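Aminopeptidase N family protein (Idiomarina loihiensis L2TR, PDB 4FGM) is probably a zinc-dependent aminopeptidase of the M61 family, cleaving residues from the amino ends of peptides. Local coordinates at residues 18-23 and 113-118; 29-34 and 72-77; 53-58 and 79-84. One frame throughout, in Å; residues are numbered along the deposited sequence.

How the interactions relate
All three contacts lie in the beta-rich M61 N-terminal domain, away from the zinc site. Interaction 1 is a buried meeting of mainly aliphatic side chains from strand 15-22 and residues 113-118, with no hydrogen bond between its segments. Interactions 2 and 3 are antiparallel strand pairs held by backbone bonds. The first of these is largely buried; the second has one mostly apolar, buried face and one polar, more exposed face of histidines, glutamate and threonine. The contacts share neighbours: strand 30-32 of interaction 2 pairs with strand 114-115, strand 81-91 of interaction 3 pairs with strand 15-22, and Leu31 and Leu74 of interaction 2 pack against Val83 and Ala55 of interaction 3.

Interaction 1 of 3, residues 18-23 and 113-118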
loop_
_atom_site.group_PDB
_atom_site.type_symbol
_atom_site.label_atom_id
_atom_site.label_comp_id
_atom_site.label_asym_id
_atom_site.label_seq_id
_atom_site.Cartn_x
_atom_site.Cartn_y
_atom_site.Cartn_z
ATOM N N VAL A 18 -21.199 2.966 -19.653
ATOM C CA VAL A 18 -21.112 1.534 -19.419
ATOM C C VAL A 18 -22.416 0.831 -19.767
ATOM O O VAL A 18 -23.509 1.317 -19.449
ATOM C CB VAL A 18 -20.763 1.221 -17.945
ATOM C CG1 VAL A 18 -20.595 -0.275 -17.762
ATOM C CG2 VAL A 18 -19.485 1.947 -17.541
ATOM N N SER A 19 -22.280 -0.306 -20.442
ATOM C CA SER A 19 -23.410 -1.134 -20.829
ATOM C C SER A 19 -23.148 -2.532 -20.313
ATOM O O SER A 19 -22.012 -3.020 -20.309
ATOM C CB SER A 19 -23.582 -1.183 -22.350
ATOM O OG SER A 19 -24.219 -0.015 -22.830
ATOM N N LEU A 20 -24.217 -3.173 -19.881
ATOM C CA LEU A 20 -24.144 -4.509 -19.334
ATOM C C LEU A 20 -25.246 -5.315 -20.011
ATOM O O LEU A 20 -26.415 -4.920 -19.989
ATOM C CB LEU A 20 -24.364 -4.420 -17.822
ATOM C CG LEU A 20 -24.669 -5.677 -17.030
ATOM C CD1 LEU A 20 -23.500 -6.622 -17.085
ATOM C CD2 LEU A 20 -24.966 -5.285 -15.606
ATOM N N THR A 21 -24.875 -6.430 -20.628
ATOM C CA THR A 21 -25.858 -7.255 -21.307
ATOM C C THR A 21 -26.012 -8.643 -20.689
ATOM O O THR A 21 -25.089 -9.463 -20.699
ATOM C CB THR A 21 -25.510 -7.378 -22.797
ATOM O OG1 THR A 21 -25.348 -6.063 -23.343
ATOM C CG2 THR A 21 -26.626 -8.091 -23.554
ATOM N N ILE A 22 -27.198 -8.893 -20.149
ATOM C CA ILE A 22 -27.498 -10.165 -19.512
ATOM C C ILE A 22 -28.403 -10.969 -20.429
ATOM O O ILE A 22 -29.551 -10.583 -20.658
ATOM C CB ILE A 22 -28.208 -9.941 -18.168
ATOM C CG1 ILE A 22 -27.430 -8.911 -17.343
ATOM C CG2 ILE A 22 -28.310 -11.257 -17.419
ATOM C CD1 ILE A 22 -28.250 -8.240 -16.264
ATOM N N GLU A 23 -27.875 -12.075 -20.955
ATOM C CA GLU A 23 -28.610 -12.946 -21.876
ATOM C C GLU A 23 -29.907 -13.446 -21.253
ATOM O O GLU A 23 -30.963 -13.424 -21.888
ATOM C CB GLU A 23 -27.729 -14.136 -22.279
ATOM C CG GLU A 23 -28.363 -15.131 -23.252
ATOM C CD GLU A 23 -28.643 -14.532 -24.622
ATOM O OE1 GLU A 23 -28.120 -13.433 -24.911
ATOM O OE2 GLU A 23 -29.377 -15.169 -25.413
ATOM N N LEU A 113 -21.155 -3.415 -12.743
ATOM C CA LEU A 113 -22.121 -3.990 -11.811
ATOM C C LEU A 113 -22.100 -5.514 -11.929
ATOM O O LEU A 113 -21.984 -6.063 -13.023
ATOM C CB LEU A 113 -23.532 -3.491 -12.119
ATOM C CG LEU A 113 -23.835 -2.026 -11.816
ATOM C CD1 LEU A 113 -25.246 -1.705 -12.272
ATOM C CD2 LEU A 113 -23.681 -1.762 -10.324
ATOM N N ALA A 114 -22.197 -6.196 -10.796
ATOM C CA ALA A 114 -22.211 -7.655 -10.789
ATOM C C ALA A 114 -23.657 -8.127 -10.945
ATOM O O ALA A 114 -24.580 -7.501 -10.417
ATOM C CB ALA A 114 -21.633 -8.178 -9.482
ATOM N N VAL A 115 -23.854 -9.216 -11.686
ATOM C CA VAL A 115 -25.192 -9.780 -11.882
ATOM C C VAL A 115 -25.425 -10.833 -10.804
ATOM O O VAL A 115 -24.793 -11.894 -10.813
ATOM C CB VAL A 115 -25.334 -10.449 -13.279
ATOM C CG1 VAL A 115 -26.741 -11.009 -13.446
ATOM C CG2 VAL A 115 -25.039 -9.434 -14.380
ATOM N N GLU A 116 -26.321 -10.531 -9.868
ATOM C CA GLU A 116 -26.633 -11.440 -8.761
ATOM C C GLU A 116 -26.928 -12.871 -9.200
ATOM O O GLU A 116 -27.771 -13.107 -10.068
ATOM C CB GLU A 116 -27.824 -10.912 -7.963
ATOM C CG GLU A 116 -28.183 -11.752 -6.744
ATOM C CD GLU A 116 -27.093 -11.761 -5.682
ATOM O OE1 GLU A 116 -26.623 -10.671 -5.297
ATOM O OE2 GLU A 116 -26.709 -12.857 -5.224
ATOM N N GLY A 117 -26.219 -13.819 -8.594
ATOM C CA GLY A 117 -26.421 -15.218 -8.916
ATOM C C GLY A 117 -25.696 -15.718 -10.151
ATOM O O GLY A 117 -25.540 -16.922 -10.330
ATOM N N GLN A 118 -25.258 -14.807 -11.012
ATOM C CA GLN A 118 -24.548 -15.203 -12.225
ATOM C C GLN A 118 -23.125 -14.667 -12.167
ATOM O O GLN A 118 -22.464 -14.471 -13.182
ATOM C CB GLN A 118 -25.272 -14.655 -13.451
ATOM C CG GLN A 118 -26.705 -15.122 -13.558
ATOM C CD GLN A 118 -27.405 -14.568 -14.775
ATOM O OE1 GLN A 118 -26.956 -14.766 -15.906
ATOM N NE2 GLN A 118 -28.519 -13.871 -14.554
#
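Ile22 and Val115 reach toward each other tip to tip, with Ile22 CG1 3.8 Å from Val115 CG2 and Ile22 CD1 close to the same methyl. This is side-chain packing across the interior of the beta-rich M61 N-terminal domain. Strand 15-22 and the short strand 114-115 share no hydrogen bond here, and even their nearest CA atoms, those of Leu20 and Leu113, stand 7.8 Å apart. Val115 CG2 also receives Leu20 CD1 at 4.2 Å, so one methyl serves both partners; with chi1 at -179°, CG1 is anti to the backbone N, and CG2, anti to the carbonyl carbon, is the branch turned to both. The other branch of Leu20 turns to Leu113: CD2 is 4.2 Å from Leu113 CB, the two side chains crossing at about a right angle. Ile22 CG2 rests against the amide end of Gln118, 3.9 Å from NE2, which donates to Gln24 O and, weakly, to Gln29 OE1.

In the next shell, the backbones of Leu20 and Ile22 are bonded to Val83 and Val81 of strand 81-91, and Ile2 of strand 2-10 touches both Leu20 and Val115. Tyr4 OH bonds to Leu113 O. Gln118 is brought round by a type II beta turn that starts at Val115. Gly117 sits in it at phi 82°, where a CB would press on Glu116 O, and the turn closes with Gln118 N bonded to Val115 O at 3.0 Å.

Interaction 2 of 3, residues 29-34 and 72-77; sequences QELWLP and WQLARS
The Trp72 indole meets Leu31 at its edge, where Leu31 O lies in the ring plane 3.9 Å from CE3; Leu113 and Leu53 also pack against this side chain. Strands 30-32 and 71-74 form an antiparallel beta pair here, Leu31 and Trp72 being a hydrogen-bonded pair and Glu30 and Gln73 the non-hydrogen-bonded pair beside it. On the face carrying Glu30 and Gln73, the carboxylate and amide planes are turned 43° apart, and Glu30 OE2 stays 3.7 Å from Gln73 NE2; the carboxylate instead makes a salt bridge with Arg71.

The Gln29 amide is held flat: Glu30 O lies in its plane, 3.1 Å from NE2, and Glu116 O takes NE2 as well, while OE1 accepts from Asn26 N. The bend at chi2 (71°) carries CD off the line of the chain, while CG remains beside Leu74 CD1 at 4.1 Å. An alanine here would probably leave Glu30 O, Glu116 O and Asn26 N without this amide, and take the CG half of the contact with Leu74 CD1. Leu74 CG in turn packs on Leu31 CD1. At the end of the ladder, Leu74 N bonds to Gln29 O at 2.7 Å, almost perfectly straight at 178°.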
loop_
_atom_site.group_PDB
_atom_site.type_symbol
_atom_site.label_atom_id
_atom_site.label_comp_id
_atom_site.label_asym_id
_atom_site.label_seq_id
_atom_site.Cartn_x
_atom_site.Cartn_y
_atom_site.Cartn_z
ATOM N N GLN A 29 -34.399 -9.822 -11.225
ATOM C CA GLN A 29 -32.938 -9.899 -11.207
ATOM C C GLN A 29 -32.317 -8.693 -10.508
ATOM O O GLN A 29 -32.747 -7.551 -10.715
ATOM C CB GLN A 29 -32.409 -9.987 -12.649
ATOM C CG GLN A 29 -30.892 -9.992 -12.787
ATOM C CD GLN A 29 -30.243 -11.284 -12.316
ATOM O OE1 GLN A 29 -30.480 -12.359 -12.875
ATOM N NE2 GLN A 29 -29.406 -11.181 -11.288
ATOM N N GLU A 30 -31.303 -8.948 -9.691
ATOM C CA GLU A 30 -30.621 -7.877 -8.976
ATOM C C GLU A 30 -29.209 -7.643 -9.499
ATOM O O GLU A 30 -28.533 -8.567 -9.943
ATOM C CB GLU A 30 -30.559 -8.181 -7.472
ATOM C CG GLU A 30 -31.914 -8.139 -6.781
ATOM C CD GLU A 30 -31.836 -8.495 -5.308
ATOM O OE1 GLU A 30 -30.727 -8.803 -4.815
ATOM O OE2 GLU A 30 -32.893 -8.466 -4.643
ATOM N N LEU A 31 -28.786 -6.386 -9.434
ATOM C CA LEU A 31 -27.459 -5.969 -9.867
ATOM C C LEU A 31 -26.836 -5.248 -8.669
ATOM O O LEU A 31 -27.512 -4.464 -7.990
ATOM C CB LEU A 31 -27.574 -4.999 -11.050
ATOM C CG LEU A 31 -28.459 -5.438 -12.221
ATOM C CD1 LEU A 31 -28.689 -4.276 -13.174
ATOM C CD2 LEU A 31 -27.811 -6.601 -12.934
ATOM N N TRP A 32 -25.565 -5.521 -8.389
ATOM C CA TRP A 32 -24.905 -4.862 -7.271
ATOM C C TRP A 32 -23.459 -4.477 -7.570
ATOM O O TRP A 32 -22.820 -5.035 -8.472
ATOM C CB TRP A 32 -24.947 -5.740 -6.011
ATOM C CG TRP A 32 -24.255 -7.066 -6.152
ATOM C CD1 TRP A 32 -24.803 -8.226 -6.609
ATOM C CD2 TRP A 32 -22.886 -7.364 -5.844
ATOM N NE1 TRP A 32 -23.866 -9.230 -6.604
ATOM C CE2 TRP A 32 -22.678 -8.730 -6.138
ATOM C CE3 TRP A 32 -21.813 -6.608 -5.345
ATOM C CZ2 TRP A 32 -21.443 -9.361 -5.957
ATOM C CZ3 TRP A 32 -20.577 -7.237 -5.163
ATOM C CH2 TRP A 32 -20.407 -8.603 -5.469
ATOM N N LEU A 33 -22.952 -3.512 -6.807
ATOM C CA LEU A 33 -21.584 -3.052 -6.983
ATOM C C LEU A 33 -20.813 -3.190 -5.675
ATOM O O LEU A 33 -21.323 -2.872 -4.597
ATOM C CB LEU A 33 -21.569 -1.594 -7.440
ATOM C CG LEU A 33 -20.217 -1.135 -7.990
ATOM C CD1 LEU A 33 -19.982 -1.837 -9.324
ATOM C CD2 LEU A 33 -20.195 0.390 -8.170
ATOM N N PRO A 34 -19.573 -3.676 -5.752
ATOM C CA PRO A 34 -18.759 -3.842 -4.547
ATOM C C PRO A 34 -18.704 -2.544 -3.746
ATOM O O PRO A 34 -18.669 -1.460 -4.326
ATOM C CB PRO A 34 -17.389 -4.217 -5.108
ATOM C CG PRO A 34 -17.726 -4.944 -6.372
ATOM C CD PRO A 34 -18.832 -4.084 -6.955
ATOM N N TRP A 72 -29.517 -2.718 -7.416
ATOM C CA TRP A 72 -30.662 -2.419 -8.265
ATOM C C TRP A 72 -31.462 -3.689 -8.541
ATOM O O TRP A 72 -30.914 -4.796 -8.511
ATOM C CB TRP A 72 -30.196 -1.818 -9.596
ATOM C CG TRP A 72 -29.708 -0.408 -9.504
ATOM C CD1 TRP A 72 -30.412 0.724 -9.787
ATOM C CD2 TRP A 72 -28.410 0.020 -9.087
ATOM N NE1 TRP A 72 -29.631 1.836 -9.575
ATOM C CE2 TRP A 72 -28.396 1.430 -9.145
ATOM C CE3 TRP A 72 -27.254 -0.652 -8.674
ATOM C CZ2 TRP A 72 -27.272 2.182 -8.801
ATOM C CZ3 TRP A 72 -26.136 0.094 -8.331
ATOM C CH2 TRP A 72 -26.154 1.499 -8.399
ATOM N N GLN A 73 -32.757 -3.521 -8.808
ATOM C CA GLN A 73 -33.630 -4.653 -9.113
ATOM C C GLN A 73 -34.354 -4.395 -10.434
ATOM O O GLN A 73 -35.015 -3.363 -10.601
ATOM C CB GLN A 73 -34.644 -4.867 -7.992
ATOM C CG GLN A 73 -35.446 -6.153 -8.135
ATOM C CD GLN A 73 -36.362 -6.411 -6.949
ATOM O OE1 GLN A 73 -37.279 -5.636 -6.672
ATOM N NE2 GLN A 73 -36.115 -7.506 -6.243
ATOM N N LEU A 74 -34.213 -5.335 -11.367
ATOM C CA LEU A 74 -34.816 -5.234 -12.697
ATOM C C LEU A 74 -36.206 -5.846 -12.768
ATOM O O LEU A 74 -36.507 -6.810 -12.061
ATOM C CB LEU A 74 -33.945 -5.953 -13.734
ATOM C CG LEU A 74 -32.543 -5.457 -14.076
ATOM C CD1 LEU A 74 -31.818 -6.542 -14.853
ATOM C CD2 LEU A 74 -32.619 -4.162 -14.883
ATOM N N ALA A 75 -37.050 -5.292 -13.631
ATOM C CA ALA A 75 -38.383 -5.843 -13.813
ATOM C C ALA A 75 -38.164 -7.154 -14.578
ATOM O O ALA A 75 -37.129 -7.333 -15.230
ATOM C CB ALA A 75 -39.244 -4.889 -14.624
ATOM N N ARG A 76 -39.122 -8.071 -14.480
ATOM C CA ARG A 76 -39.035 -9.362 -15.162
ATOM C C ARG A 76 -38.986 -9.222 -16.677
ATOM O O ARG A 76 -39.573 -8.298 -17.247
ATOM C CB ARG A 76 -40.245 -10.225 -14.814
ATOM C CG ARG A 76 -40.312 -10.702 -13.390
ATOM C CD ARG A 76 -41.701 -11.241 -13.086
ATOM N NE ARG A 76 -41.753 -11.873 -11.773
ATOM C CZ ARG A 76 -41.199 -13.047 -11.494
ATOM N NH1 ARG A 76 -40.555 -13.719 -12.442
ATOM N NH2 ARG A 76 -41.278 -13.545 -10.267
ATOM N N SER A 77 -38.300 -10.150 -17.334
ATOM C CA SER A 77 -38.223 -10.125 -18.784
ATOM C C SER A 77 -37.904 -11.504 -19.333
ATOM O O SER A 77 -37.097 -12.229 -18.763
ATOM C CB SER A 77 -37.166 -9.127 -19.250
ATOM O OG SER A 77 -37.050 -9.156 -20.666
#

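Interaction 3 of 3, residues 53-58 and 79-84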
loop_
_atom_site.group_PDB
_atom_site.type_symbol
_atom_site.label_atom_id
_atom_site.label_comp_id
_atom_site.label_asym_id
_atom_site.label_seq_id
_atom_site.Cartn_x
_atom_site.Cartn_y
_atom_site.Cartn_z
ATOM N N LEU A 53 -28.701 5.459 -14.533
ATOM C CA LEU A 53 -28.857 4.061 -14.914
ATOM C C LEU A 53 -30.283 3.780 -15.386
ATOM O O LEU A 53 -31.246 4.260 -14.792
ATOM C CB LEU A 53 -28.508 3.147 -13.727
ATOM C CG LEU A 53 -28.554 1.626 -13.934
ATOM C CD1 LEU A 53 -27.499 0.952 -13.079
ATOM C CD2 LEU A 53 -29.935 1.091 -13.590
ATOM N N HIS A 54 -30.409 3.043 -16.483
ATOM C CA HIS A 54 -31.716 2.654 -16.998
ATOM C C HIS A 54 -31.560 1.309 -17.702
ATOM O O HIS A 54 -30.439 0.858 -17.945
ATOM C CB HIS A 54 -32.306 3.719 -17.933
ATOM C CG HIS A 54 -31.446 4.055 -19.105
ATOM N ND1 HIS A 54 -30.308 4.828 -18.999
ATOM C CD2 HIS A 54 -31.568 3.750 -20.418
ATOM C CE1 HIS A 54 -29.773 4.988 -20.195
ATOM N NE2 HIS A 54 -30.519 4.343 -21.076
ATOM N N ALA A 55 -32.668 0.650 -18.010
ATOM C CA ALA A 55 -32.584 -0.662 -18.639
ATOM C C ALA A 55 -33.502 -0.793 -19.829
ATOM O O ALA A 55 -34.444 -0.019 -19.991
ATOM C CB ALA A 55 -32.913 -1.734 -17.629
ATOM N N GLU A 56 -33.228 -1.789 -20.661
ATOM C CA GLU A 56 -34.047 -2.013 -21.840
ATOM C C GLU A 56 -34.038 -3.482 -22.212
ATOM O O GLU A 56 -33.057 -4.191 -21.972
ATOM C CB GLU A 56 -33.532 -1.185 -23.020
ATOM C CG GLU A 56 -32.233 -1.704 -23.605
ATOM C CD GLU A 56 -31.888 -1.059 -24.928
ATOM O OE1 GLU A 56 -32.764 -1.023 -25.817
ATOM O OE2 GLU A 56 -30.736 -0.603 -25.086
ATOM N N SER A 57 -35.141 -3.937 -22.789
ATOM C CA SER A 57 -35.256 -5.321 -23.206
ATOM C C SER A 57 -36.250 -5.422 -24.344
ATOM O O SER A 57 -37.322 -4.820 -24.303
ATOM C CB SER A 57 -35.709 -6.201 -22.041
ATOM O OG SER A 57 -35.570 -7.573 -22.375
ATOM N N ASN A 58 -35.868 -6.173 -25.369
ATOM C CA ASN A 58 -36.713 -6.382 -26.530
ATOM C C ASN A 58 -37.214 -5.066 -27.114
ATOM O O ASN A 58 -38.395 -4.928 -27.429
ATOM C CB ASN A 58 -37.892 -7.279 -26.150
ATOM C CG ASN A 58 -38.513 -7.969 -27.348
ATOM O OD1 ASN A 58 -37.809 -8.411 -28.264
ATOM N ND2 ASN A 58 -39.838 -8.089 -27.339
ATOM N N HIS A 79 -36.745 -11.833 -22.323
ATOM C CA HIS A 79 -35.640 -11.590 -23.240
ATOM C C HIS A 79 -34.375 -11.071 -22.571
ATOM O O HIS A 79 -34.384 -10.679 -21.397
ATOM C CB HIS A 79 -36.057 -10.571 -24.297
ATOM C CG HIS A 79 -37.373 -10.872 -24.941
ATOM N ND1 HIS A 79 -38.519 -10.171 -24.645
ATOM C CD2 HIS A 79 -37.720 -11.802 -25.861
ATOM C CE1 HIS A 79 -39.523 -10.656 -25.359
ATOM N NE2 HIS A 79 -39.065 -11.643 -26.103
ATOM N N PRO A 80 -33.260 -11.069 -23.320
ATOM C CA PRO A 80 -31.981 -10.581 -22.800
ATOM C C PRO A 80 -32.202 -9.131 -22.364
ATOM O O PRO A 80 -33.036 -8.429 -22.939
ATOM C CB PRO A 80 -31.061 -10.669 -24.017
ATOM C CG PRO A 80 -31.610 -11.827 -24.782
ATOM C CD PRO A 80 -33.103 -11.618 -24.682
ATOM N N VAL A 81 -31.472 -8.682 -21.351
ATOM C CA VAL A 81 -31.615 -7.309 -20.884
ATOM C C VAL A 81 -30.285 -6.569 -20.963
ATOM O O VAL A 81 -29.214 -7.143 -20.720
ATOM C CB VAL A 81 -32.138 -7.260 -19.425
ATOM C CG1 VAL A 81 -32.114 -5.828 -18.906
ATOM C CG2 VAL A 81 -33.561 -7.807 -19.358
ATOM N N THR A 82 -30.365 -5.295 -21.327
ATOM C CA THR A 82 -29.196 -4.437 -21.433
ATOM C C THR A 82 -29.371 -3.283 -20.446
ATOM O O THR A 82 -30.381 -2.585 -20.465
ATOM C CB THR A 82 -29.038 -3.867 -22.861
ATOM O OG1 THR A 82 -28.919 -4.946 -23.794
ATOM C CG2 THR A 82 -27.784 -3.001 -22.958
ATOM N N VAL A 83 -28.386 -3.104 -19.575
ATOM C CA VAL A 83 -28.423 -2.043 -18.574
ATOM C C VAL A 83 -27.403 -0.984 -18.970
ATOM O O VAL A 83 -26.255 -1.304 -19.256
ATOM C CB VAL A 83 -28.078 -2.609 -17.180
ATOM C CG1 VAL A 83 -28.240 -1.536 -16.112
ATOM C CG2 VAL A 83 -28.968 -3.812 -16.884
ATOM N N HIS A 84 -27.829 0.273 -18.999
ATOM C CA HIS A 84 -26.949 1.374 -19.377
ATOM C C HIS A 84 -26.759 2.346 -18.219
ATOM O O HIS A 84 -27.700 2.641 -17.490
ATOM C CB HIS A 84 -27.546 2.175 -20.537
ATOM C CG HIS A 84 -27.835 1.373 -21.764
ATOM N ND1 HIS A 84 -26.869 1.052 -22.695
ATOM C CD2 HIS A 84 -28.998 0.868 -22.242
ATOM C CE1 HIS A 84 -27.424 0.389 -23.693
ATOM N NE2 HIS A 84 -28.716 0.264 -23.443
#
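Glu56 reaches across its neighbour Thr82 to His84, two places along the facing strand. The strands, 53-57 and 81-91, make an antiparallel beta pair in the M61 N-terminal domain, with His54-His84 and Glu56-Thr82 as hydrogen-bonded pairs. From CB, the first torsion (72°) sets Glu56 CG between the backbone N and the carbonyl carbon, where it lies 3.9 Å from Thr82 CB, the side chains running side by side. The chain then stays extended. CD comes to the edge of the His84 imidazole, in its plane, and OE2 accepts the NE2 hydrogen at 2.7 Å through its anti lone pair. With Ser19 OG bonded to ND1, both ring nitrogens of His84 are gripped, which fixes its rotation; the carboxylate would probably make protonation of the ring easier.

On the same face of the sheet, His84 CB sits over the His54 ring in a CH-pi contact, 3.9 Å from the centroid. His54 ND1 is bonded to Gly52 O. The reverse face, with Ala55, Val81 and Val83, is mostly apolar: Ala55 and Val81 lie on Leu62 and Leu74, and at its end Leu53 CG is 3.9 Å from Val83 CG1. Where the strands part, the Asn58 amide stacks on the His79 ring, planes 26° apart and CG over one face toward the rim. Beside it, Ser57 OG gives its hydrogen to Pro80 O at 2.7 Å, coming from 43° above the carbonyl plane.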